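PDB 7C4D: putative esterase from Uncultured bacterium, which probably hydrolyses carboxylic ester bonds, as a marine bacterial esterase of the alpha/beta hydrolase fold. Local coordinates for residues Ser22-Ile27 and Ser89-Gly94. Residues are numbered along the deposited sequence; the frame is centred on the assembly and turned at random.
Sequences SGEPLI and SVNIIG
Two neighbouring parallel strands of the central alpha/beta hydrolase sheet pair where Pro25, Leu26 and Ile27 run beside Val90 to Ile93, their short segments 22° from exactly parallel. Ile27 grips strand 90-95 through both its backbone N and its backbone O: N donates to Asn91 O at 2.8 Å, and O accepts from Ile93 N at 2.9 Å. Two residues earlier, Pro25 O takes two donors of the same residue from opposite faces of its carbonyl plane, Asn91 N at 3.1 Å and Asn91 ND2 at 3.3 Å. The side-chain bond is the more bent of the two (137° at the hydrogen). The same ND2 gives a straighter bond to Glu24 OE1 (2.9 Å), which lies almost in the amide plane, with carboxylate and amide nearly coplanar. The Asn91 amide thus joins Glu24 and Pro25 to strand 90-95, its NH2 group held by two acceptors. Strand 90-95 leads on to Gly94 and Ser96, in a GxSxG sequence consistent with the nucleophile elbow of this fold. On the Asn91 face, Leu26 has CG anti to its backbone N (chi1 174°); its CD1 lies 3.5 Å from Asn91 CB and also meets CG1 and CD1 of Ile93. On the other face, Val90 CG1 sits 3.8 Å from Pro25 CB, while Ile27 CD1 reaches both methyls of Val90. Helix 71-84 packs over this side through Leu78 and Ile82, and Ile92 is covered by Ala102 and Phe105 of helix 97-108.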
ATOM      1  N   SER A  22       8.809 -21.421   6.297  1.00 47.67           N
ATOM      2  CA  SER A  22      10.260 -21.278   6.418  1.00 52.56           C
ATOM      3  C   SER A  22      10.834 -20.177   5.524  1.00 52.17           C
ATOM      4  O   SER A  22      10.243 -19.798   4.506  1.00 57.26           O
ATOM      5  CB  SER A  22      10.985 -22.603   6.267  1.00 63.27           C
ATOM      6  OG  SER A  22      10.857 -23.085   4.941  1.00 63.35           O
ATOM      7  N   GLY A  23      11.979 -19.650   5.956  1.00 51.84           N
ATOM      8  CA  GLY A  23      12.632 -18.521   5.308  1.00 51.36           C
ATOM      9  C   GLY A  23      12.612 -17.253   6.157  1.00 46.82           C
ATOM     10  O   GLY A  23      11.972 -17.185   7.214  1.00 44.45           O
ATOM     11  N   GLU A  24      13.282 -16.219   5.646  1.00 45.09           N
ATOM     12  CA  GLU A  24      13.250 -14.912   6.286  1.00 50.29           C
ATOM     13  C   GLU A  24      11.838 -14.330   6.208  1.00 45.80           C
ATOM     14  O   GLU A  24      11.096 -14.613   5.269  1.00 49.23           O
ATOM     15  CB  GLU A  24      14.209 -13.958   5.586  1.00 48.99           C
ATOM     16  CG  GLU A  24      15.642 -14.446   5.547  1.00 50.25           C
ATOM     17  CD  GLU A  24      16.475 -13.536   4.656  1.00 61.25           C
ATOM     18  OE1 GLU A  24      15.925 -12.540   4.104  1.00 49.36           O
ATOM     19  OE2 GLU A  24      17.664 -13.803   4.525  1.00 75.19           O
ATOM     20  N   PRO A  25      11.408 -13.499   7.178  1.00 45.82           N
ATOM     21  CA  PRO A  25      10.070 -12.917   7.120  1.00 41.50           C
ATOM     22  C   PRO A  25      10.054 -11.904   5.998  1.00 40.37           C
ATOM     23  O   PRO A  25      11.069 -11.294   5.668  1.00 42.45           O
ATOM     24  CB  PRO A  25       9.908 -12.181   8.446  1.00 48.39           C
ATOM     25  CG  PRO A  25      10.957 -12.850   9.314  1.00 56.07           C
ATOM     26  CD  PRO A  25      12.126 -13.136   8.404  1.00 43.24           C
ATOM     27  N   LEU A  26       8.871 -11.778   5.401  1.00 39.36           N
ATOM     28  CA  LEU A  26       8.625 -10.825   4.346  1.00 37.69           C
ATOM     29  C   LEU A  26       7.248 -10.234   4.639  1.00 43.88           C
ATOM     30  O   LEU A  26       6.249 -10.951   4.623  1.00 41.80           O
ATOM     31  CB  LEU A  26       8.689 -11.567   3.006  1.00 38.29           C
ATOM     32  CG  LEU A  26       8.314 -10.769   1.747  1.00 44.32           C
ATOM     33  CD1 LEU A  26       9.141  -9.511   1.634  1.00 44.75           C
ATOM     34  CD2 LEU A  26       8.509 -11.631   0.491  1.00 45.66           C
ATOM     35  N   ILE A  27       7.223  -8.924   4.903  1.00 39.96           N
ATOM     36  CA  ILE A  27       5.995  -8.213   5.204  1.00 37.63           C
ATOM     37  C   ILE A  27       5.560  -7.451   3.962  1.00 37.76           C
ATOM     38  O   ILE A  27       6.374  -6.705   3.400  1.00 42.47           O
ATOM     39  CB  ILE A  27       6.190  -7.275   6.433  1.00 41.27           C
ATOM     40  CG1 ILE A  27       6.513  -8.063   7.704  1.00 37.44           C
ATOM     41  CG2 ILE A  27       4.969  -6.380   6.625  1.00 39.22           C
ATOM     42  CD1 ILE A  27       6.864  -7.229   8.938  1.00 42.66           C
ATOM     43  N   SER A  89      14.506  -9.147  12.160  1.00 63.79           N
ATOM     44  CA  SER A  89      14.753  -8.325  10.993  1.00 64.19           C
ATOM     45  C   SER A  89      13.973  -8.878   9.799  1.00 68.02           C
ATOM     46  O   SER A  89      13.844 -10.093   9.647  1.00 61.69           O
ATOM     47  CB  SER A  89      16.223  -8.191  10.718  1.00 55.12           C
ATOM     48  OG  SER A  89      16.765  -9.432  10.319  1.00 63.80           O
ATOM     49  N   VAL A  90      13.457  -7.965   8.969  1.00 52.15           N
ATOM     50  CA  VAL A  90      12.432  -8.330   8.020  1.00 49.39           C
ATOM     51  C   VAL A  90      12.717  -7.729   6.659  1.00 46.85           C
ATOM     52  O   VAL A  90      13.256  -6.625   6.559  1.00 43.55           O
ATOM     53  CB  VAL A  90      11.036  -7.892   8.486  1.00 48.11           C
ATOM     54  CG1 VAL A  90      10.589  -8.665   9.700  1.00 44.25           C
ATOM     55  CG2 VAL A  90      10.868  -6.377   8.610  1.00 45.42           C
ATOM     56  N   ASN A  91      12.247  -8.453   5.635  1.00 42.84           N
ATOM     57  CA  ASN A  91      12.094  -7.875   4.312  1.00 42.02           C
ATOM     58  C   ASN A  91      10.722  -7.212   4.243  1.00 34.70           C
ATOM     59  O   ASN A  91       9.781  -7.704   4.840  1.00 38.67           O
ATOM     60  CB  ASN A  91      12.185  -8.948   3.225  1.00 41.77           C
ATOM     61  CG  ASN A  91      13.546  -9.608   3.200  1.00 46.98           C
ATOM     62  OD1 ASN A  91      14.536  -8.963   2.900  1.00 45.79           O
ATOM     63  ND2 ASN A  91      13.600 -10.865   3.598  1.00 41.20           N
ATOM     64  N   ILE A  92      10.611  -6.171   3.434  1.00 34.37           N
ATOM     65  CA  ILE A  92       9.371  -5.416   3.322  1.00 35.98           C
ATOM     66  C   ILE A  92       9.158  -5.061   1.864  1.00 33.86           C
ATOM     67  O   ILE A  92      10.063  -4.560   1.214  1.00 36.84           O
ATOM     68  CB  ILE A  92       9.365  -4.125   4.195  1.00 38.22           C
ATOM     69  CG1 ILE A  92       9.489  -4.475   5.671  1.00 38.54           C
ATOM     70  CG2 ILE A  92       8.108  -3.274   3.935  1.00 32.29           C
ATOM     71  CD1 ILE A  92       9.550  -3.261   6.607  1.00 46.52           C
ATOM     72  N   ILE A  93       7.918  -5.271   1.407  1.00 31.99           N
ATOM     73  CA  ILE A  93       7.389  -4.695   0.190  1.00 35.11           C
ATOM     74  C   ILE A  93       6.228  -3.749   0.555  1.00 39.69           C
ATOM     75  O   ILE A  93       5.311  -4.140   1.263  1.00 40.46           O
ATOM     76  CB  ILE A  93       6.891  -5.813  -0.762  1.00 38.14           C
ATOM     77  CG1 ILE A  93       7.978  -6.852  -1.075  1.00 38.52           C
ATOM     78  CG2 ILE A  93       6.285  -5.201  -2.026  1.00 38.36           C
ATOM     79  CD1 ILE A  93       7.460  -8.145  -1.703  1.00 41.63           C
ATOM     80  N   GLY A  94       6.273  -2.508   0.079  1.00 37.66           N
ATOM     81  CA  GLY A  94       5.213  -1.536   0.320  1.00 38.27           C
ATOM     82  C   GLY A  94       4.804  -0.905  -0.999  1.00 38.31           C
ATOM     83  O   GLY A  94       5.639  -0.320  -1.686  1.00 38.29           O
TER